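Local coordinates for amphoterin-induced protein 1 (Mus musculus, PDB 2XOT), which promotes growth and fasciculation of hippocampal neurites and forms homodimers through its extracellular leucine-rich repeat region, at residues E154-G159 and T181-L186; L194-N199 and Q209-W214. All coordinates share one frame; numbering follows the deposited sequence.

In the fold
Both contacts lie at the C-terminal end of the leucine-rich repeat solenoid, their centres 14 Å apart. Contact 1 ties the loop of LRR 5 (154-159) to the short helix at the end of LRR 6 and the residues just after it (181-186); contact 2 follows along the chain and packs the last strand of the repeat sheet, with the residues just after it, against helix 205-216 of the C-terminal capping region. They share one apolar core. L183 CD2 of contact 1 lies 3.7 Å from L194 CD2 of contact 2, I156 CD1 reaches the same methyl, and L183 also meets L210. Y195 and N198, in segment 194-199 but not facing the helix, touch the second subunit.

Contact 1: residues E154-G159 and T181-L186; sequences ELIKDG and TDLQKL
D182, on the short helix near the end of LRR 6, meets K157 of the preceding repeat in a salt bridge. NZ of K157 comes in front of both carboxylate oxygens but well tilted out of their plane, equally far from OD1 and OD2 of D182 (3.3 Å each), and engages each by a weak hydrogen bond. K157 gets there by holding CG anti to its backbone N (chi1 -169°) and running fully extended to NZ. A water modelled unusually close to D182 OD2 may also link the pair, though its bond to K157 NZ is weak. An asparagine in place of D182 would probably leave the K157 ammonium without its countercharge and the lysine chain freer to swing into solvent. One residue on, L183 starts out away from the loop, and its CD2 alone swings back to I156 CD1, 4.0 Å away, the two side chains slanting across one another. L186 follows beyond the helix, crossing I156 at about a right angle. Its CD2 comes within 3.4 Å of I156 CD1, closer than usual for two methyls, so the isoleucine tip is pressed tightly here. K157 is exposed and D182 partly so, while L183 and L186 are buried. Beyond these segments, I156 leans on F151, D182 touches V153, and I156 and L183 both pack on L194 of strand 194-195, so that the K157-D182 bridge between successive repeats has an apolar cluster next to it that reaches the last strand of the solenoid sheet.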
loop_
_atom_site.group_PDB
_atom_site.type_symbol
_atom_site.label_atom_id
_atom_site.label_comp_id
_atom_site.label_asym_id
_atom_site.label_seq_id
_atom_site.Cartn_x
_atom_site.Cartn_y
_atom_site.Cartn_z
ATOM N N GLU B 154 -14.819 0.382 22.848
ATOM C CA GLU B 154 -15.169 1.666 22.242
ATOM C C GLU B 154 -14.501 1.893 20.889
ATOM O O GLU B 154 -14.956 2.736 20.117
ATOM C CB GLU B 154 -14.816 2.837 23.174
ATOM C CG GLU B 154 -15.557 2.843 24.514
ATOM C CD GLU B 154 -15.033 1.801 25.499
ATOM O OE1 GLU B 154 -13.866 1.360 25.364
ATOM O OE2 GLU B 154 -15.789 1.397 26.388
ATOM N N LEU B 155 -13.423 1.169 20.594
ATOM C CA LEU B 155 -12.797 1.270 19.270
ATOM C C LEU B 155 -13.741 0.817 18.154
ATOM O O LEU B 155 -13.697 1.360 17.044
ATOM C CB LEU B 155 -11.494 0.464 19.206
ATOM C CG LEU B 155 -10.314 1.068 19.975
ATOM C CD1 LEU B 155 -9.099 0.134 19.975
ATOM C CD2 LEU B 155 -9.963 2.441 19.389
ATOM N N ILE B 156 -14.585 -0.175 18.458
ATOM C CA ILE B 156 -15.383 -0.848 17.437
ATOM C C ILE B 156 -16.904 -0.837 17.641
ATOM O O ILE B 156 -17.640 -1.156 16.705
ATOM C CB ILE B 156 -14.897 -2.296 17.237
ATOM C CG1 ILE B 156 -14.983 -3.096 18.544
ATOM C CG2 ILE B 156 -13.486 -2.276 16.656
ATOM C CD1 ILE B 156 -14.636 -4.537 18.400
ATOM N N LYS B 157 -17.375 -0.449 18.824
ATOM C CA LYS B 157 -18.809 -0.409 19.118
ATOM C C LYS B 157 -19.513 0.761 18.424
ATOM O O LYS B 157 -19.093 1.905 18.539
ATOM C CB LYS B 157 -19.020 -0.311 20.632
ATOM C CG LYS B 157 -20.444 -0.523 21.111
ATOM C CD LYS B 157 -20.457 -0.504 22.635
ATOM C CE LYS B 157 -21.844 -0.757 23.204
ATOM N NZ LYS B 157 -21.787 -1.027 24.671
ATOM N N ASP B 158 -20.593 0.453 17.712
ATOM C CA ASP B 158 -21.429 1.459 17.053
ATOM C C ASP B 158 -21.744 2.581 18.028
ATOM O O ASP B 158 -22.156 2.335 19.162
ATOM C CB ASP B 158 -22.726 0.823 16.515
ATOM N N GLY B 159 -21.503 3.813 17.604
ATOM C CA GLY B 159 -21.708 4.969 18.463
ATOM C C GLY B 159 -20.503 5.881 18.433
ATOM O O GLY B 159 -20.623 7.070 18.139
ATOM N N THR B 181 -21.909 -9.718 24.049
ATOM C CA THR B 181 -23.116 -9.203 23.400
ATOM C C THR B 181 -22.789 -8.078 22.424
ATOM O O THR B 181 -23.459 -7.915 21.398
ATOM C CB THR B 181 -24.134 -8.670 24.427
ATOM O OG1 THR B 181 -24.386 -9.684 25.392
ATOM C CG2 THR B 181 -25.453 -8.334 23.753
ATOM N N ASP B 182 -21.768 -7.289 22.755
ATOM C CA ASP B 182 -21.330 -6.225 21.860
ATOM C C ASP B 182 -20.615 -6.795 20.645
ATOM O O ASP B 182 -20.812 -6.327 19.521
ATOM C CB ASP B 182 -20.380 -5.256 22.584
ATOM C CG ASP B 182 -21.088 -4.400 23.622
ATOM O OD1 ASP B 182 -22.280 -4.079 23.428
ATOM O OD2 ASP B 182 -20.439 -4.023 24.620
ATOM N N LEU B 183 -19.780 -7.797 20.874
ATOM C CA LEU B 183 -19.030 -8.422 19.795
ATOM C C LEU B 183 -19.913 -9.140 18.778
ATOM O O LEU B 183 -19.603 -9.099 17.591
ATOM C CB LEU B 183 -17.986 -9.410 20.348
ATOM C CG LEU B 183 -16.856 -8.798 21.182
ATOM C CD1 LEU B 183 -15.866 -9.881 21.611
ATOM C CD2 LEU B 183 -16.169 -7.689 20.409
ATOM N N GLN B 184 -20.990 -9.787 19.259
ATOM C CA GLN B 184 -21.954 -10.483 18.407
ATOM C C GLN B 184 -22.658 -9.542 17.419
ATOM O O GLN B 184 -22.996 -9.932 16.320
ATOM C CB GLN B 184 -23.011 -11.201 19.257
ATOM C CG GLN B 184 -23.414 -12.594 18.698
ATOM C CD GLN B 184 -24.235 -12.578 17.395
ATOM O OE1 GLN B 184 -23.937 -13.319 16.445
ATOM N NE2 GLN B 184 -25.296 -11.768 17.364
ATOM N N LYS B 185 -22.872 -8.304 17.826
ATOM C CA LYS B 185 -23.544 -7.305 17.004
ATOM C C LYS B 185 -22.692 -6.731 15.896
ATOM O O LYS B 185 -23.219 -6.083 14.979
ATOM C CB LYS B 185 -24.022 -6.157 17.894
ATOM C CG LYS B 185 -25.225 -6.521 18.692
ATOM C CD LYS B 185 -25.438 -5.613 19.895
ATOM C CE LYS B 185 -26.698 -6.076 20.637
ATOM N NZ LYS B 185 -26.845 -5.505 22.002
ATOM N N LEU B 186 -21.381 -6.956 15.956
ATOM C CA LEU B 186 -20.470 -6.364 14.979
ATOM C C LEU B 186 -20.698 -6.990 13.608
ATOM O O LEU B 186 -21.086 -8.138 13.515
ATOM C CB LEU B 186 -19.000 -6.568 15.373
ATOM C CG LEU B 186 -18.264 -5.651 16.360
ATOM C CD1 LEU B 186 -19.208 -4.934 17.268
ATOM C CD2 LEU B 186 -17.209 -6.458 17.163
HETATM O O HOH W 1 -19.568 -2.541 26.503
#

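Contact 2: residues L194-N199 and Q209-W214; sequences LYLHNN and QLFSHW
L194 and W214 meet obliquely, the leucine methyl CD2 arriving at the edge of the indole, close to the ring plane, 3.8 Å from CH2. With CG of L194 anti to its backbone N (chi1 -178°), CD2 is brought to the benzene end of the indole; the neighbouring CZ3 of W214 lies 3.8 Å from the L194 carbonyl O. Two residues along, L196 crosses F211 at about a right angle and touches the ring obliquely, CD1 to CZ at 3.8 Å. L210 flanks both rings from one side: its CG stands 3.5 Å above the plane of the W214 ring and its CD2 over one face of F211, both offset toward the rim. This is the C-terminal cap of a leucine-rich repeat domain, in which helix 205-216 closes the hydrophobic core beyond the last parallel strand, 194-195. Helix 220-223 adds V222 against both F211 and W214. In the loop past the strand, N199 ND2 donates a nearly straight bond (172°) to L196 O, approaching from above the carbonyl plane. The same amide also bonds L170 O, and its OD1 accepts from L175 N, tying the loop back to the preceding repeat.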
loop_
_atom_site.group_PDB
_atom_site.type_symbol
_atom_site.label_atom_id
_atom_site.label_comp_id
_atom_site.label_asym_id
_atom_site.label_seq_id
_atom_site.Cartn_x
_atom_site.Cartn_y
_atom_site.Cartn_z
ATOM N N LEU B 194 -10.599 -9.309 14.095
ATOM C CA LEU B 194 -10.520 -9.097 15.527
ATOM C C LEU B 194 -9.814 -10.290 16.153
ATOM O O LEU B 194 -10.422 -11.358 16.314
ATOM C CB LEU B 194 -11.925 -8.957 16.119
ATOM C CG LEU B 194 -11.999 -8.681 17.612
ATOM C CD1 LEU B 194 -11.104 -7.443 17.960
ATOM C CD2 LEU B 194 -13.479 -8.487 18.034
ATOM N N TYR B 195 -8.534 -10.112 16.485
ATOM C CA TYR B 195 -7.680 -11.207 16.935
ATOM C C TYR B 195 -7.598 -11.218 18.471
ATOM O O TYR B 195 -7.160 -10.253 19.097
ATOM C CB TYR B 195 -6.278 -11.158 16.286
ATOM C CG TYR B 195 -6.236 -11.266 14.758
ATOM C CD1 TYR B 195 -6.225 -12.509 14.122
ATOM C CD2 TYR B 195 -6.174 -10.147 13.958
ATOM C CE1 TYR B 195 -6.175 -12.618 12.740
ATOM C CE2 TYR B 195 -6.146 -10.253 12.567
ATOM C CZ TYR B 195 -6.151 -11.485 11.966
ATOM O OH TYR B 195 -6.102 -11.591 10.598
ATOM N N LEU B 196 -8.038 -12.322 19.074
ATOM C CA LEU B 196 -8.152 -12.440 20.513
ATOM C C LEU B 196 -7.419 -13.663 21.067
ATOM O O LEU B 196 -7.570 -13.989 22.251
ATOM C CB LEU B 196 -9.634 -12.489 20.922
ATOM C CG LEU B 196 -10.518 -11.302 20.484
ATOM C CD1 LEU B 196 -12.003 -11.554 20.789
ATOM C CD2 LEU B 196 -10.084 -9.962 21.126
ATOM N N HIS B 197 -6.610 -14.307 20.230
ATOM C CA HIS B 197 -5.968 -15.572 20.596
ATOM C C HIS B 197 -4.813 -15.306 21.567
ATOM O O HIS B 197 -4.300 -14.189 21.662
ATOM C CB HIS B 197 -5.463 -16.356 19.359
ATOM C CG HIS B 197 -4.544 -15.574 18.484
ATOM N ND1 HIS B 197 -3.166 -15.648 18.588
ATOM C CD2 HIS B 197 -4.801 -14.650 17.532
ATOM C CE1 HIS B 197 -2.622 -14.813 17.723
ATOM N NE2 HIS B 197 -3.590 -14.194 17.074
ATOM N N ASN B 198 -4.443 -16.344 22.290
ATOM C CA ASN B 198 -3.360 -16.289 23.250
ATOM C C ASN B 198 -3.594 -15.260 24.366
ATOM O O ASN B 198 -2.717 -14.466 24.728
ATOM C CB ASN B 198 -2.013 -16.104 22.541
ATOM C CG ASN B 198 -0.833 -16.571 23.412
ATOM O OD1 ASN B 198 -0.968 -17.520 24.185
ATOM N ND2 ASN B 198 0.309 -15.868 23.318
ATOM N N ASN B 199 -4.815 -15.290 24.893
ATOM C CA ASN B 199 -5.219 -14.521 26.046
ATOM C C ASN B 199 -5.866 -15.506 27.007
ATOM O O ASN B 199 -6.505 -16.487 26.589
ATOM C CB ASN B 199 -6.262 -13.463 25.701
ATOM C CG ASN B 199 -5.664 -12.200 25.124
ATOM O OD1 ASN B 199 -5.074 -11.398 25.845
ATOM N ND2 ASN B 199 -5.845 -11.999 23.829
ATOM N N GLN B 209 -19.919 -20.108 22.043
ATOM C CA GLN B 209 -20.938 -19.855 21.042
ATOM C C GLN B 209 -20.563 -18.741 20.083
ATOM O O GLN B 209 -20.909 -18.798 18.898
ATOM C CB GLN B 209 -22.263 -19.560 21.738
ATOM C CG GLN B 209 -22.893 -20.857 22.238
ATOM C CD GLN B 209 -23.854 -20.697 23.385
ATOM O OE1 GLN B 209 -24.268 -21.700 23.999
ATOM N NE2 GLN B 209 -24.215 -19.460 23.702
ATOM N N LEU B 210 -19.860 -17.730 20.593
ATOM C CA LEU B 210 -19.336 -16.666 19.751
ATOM C C LEU B 210 -18.321 -17.226 18.758
ATOM O O LEU B 210 -18.468 -17.066 17.559
ATOM C CB LEU B 210 -18.701 -15.560 20.605
ATOM C CG LEU B 210 -18.160 -14.368 19.789
ATOM C CD1 LEU B 210 -19.272 -13.313 19.460
ATOM C CD2 LEU B 210 -16.985 -13.715 20.496
ATOM N N PHE B 211 -17.283 -17.874 19.266
ATOM C CA PHE B 211 -16.207 -18.367 18.427
ATOM C C PHE B 211 -16.678 -19.516 17.514
ATOM O O PHE B 211 -16.154 -19.702 16.414
ATOM C CB PHE B 211 -15.009 -18.758 19.302
ATOM C CG PHE B 211 -14.218 -17.566 19.796
ATOM C CD1 PHE B 211 -13.385 -16.874 18.940
ATOM C CD2 PHE B 211 -14.351 -17.101 21.087
ATOM C CE1 PHE B 211 -12.697 -15.746 19.362
ATOM C CE2 PHE B 211 -13.635 -15.974 21.510
ATOM C CZ PHE B 211 -12.814 -15.314 20.654
ATOM N N SER B 212 -17.667 -20.275 17.979
ATOM C CA SER B 212 -18.273 -21.341 17.180
ATOM C C SER B 212 -18.929 -20.753 15.927
ATOM O O SER B 212 -18.733 -21.242 14.828
ATOM C CB SER B 212 -19.297 -22.113 18.021
ATOM O OG SER B 212 -19.979 -23.090 17.248
ATOM N N HIS B 213 -19.677 -19.673 16.093
ATOM C CA HIS B 213 -20.212 -18.961 14.962
ATOM C C HIS B 213 -19.104 -18.469 14.020
ATOM O O HIS B 213 -19.148 -18.730 12.818
ATOM C CB HIS B 213 -21.089 -17.792 15.427
ATOM C CG HIS B 213 -21.603 -16.956 14.299
ATOM N ND1 HIS B 213 -22.352 -17.491 13.278
ATOM C CD2 HIS B 213 -21.436 -15.647 14.004
ATOM C CE1 HIS B 213 -22.636 -16.544 12.405
ATOM N NE2 HIS B 213 -22.096 -15.412 12.824
ATOM N N TRP B 214 -18.092 -17.793 14.573
ATOM C CA TRP B 214 -17.000 -17.253 13.769
ATOM C C TRP B 214 -16.280 -18.339 12.988
ATOM O O TRP B 214 -15.854 -18.127 11.839
ATOM C CB TRP B 214 -15.993 -16.510 14.658
ATOM C CG TRP B 214 -16.522 -15.263 15.315
ATOM C CD1 TRP B 214 -17.820 -14.921 15.544
ATOM C CD2 TRP B 214 -15.735 -14.218 15.877
ATOM N NE1 TRP B 214 -17.885 -13.710 16.196
ATOM C CE2 TRP B 214 -16.614 -13.263 16.409
ATOM C CE3 TRP B 214 -14.364 -13.992 15.970
ATOM C CZ2 TRP B 214 -16.170 -12.099 17.023
ATOM C CZ3 TRP B 214 -13.926 -12.843 16.588
ATOM C CH2 TRP B 214 -14.825 -11.915 17.105
#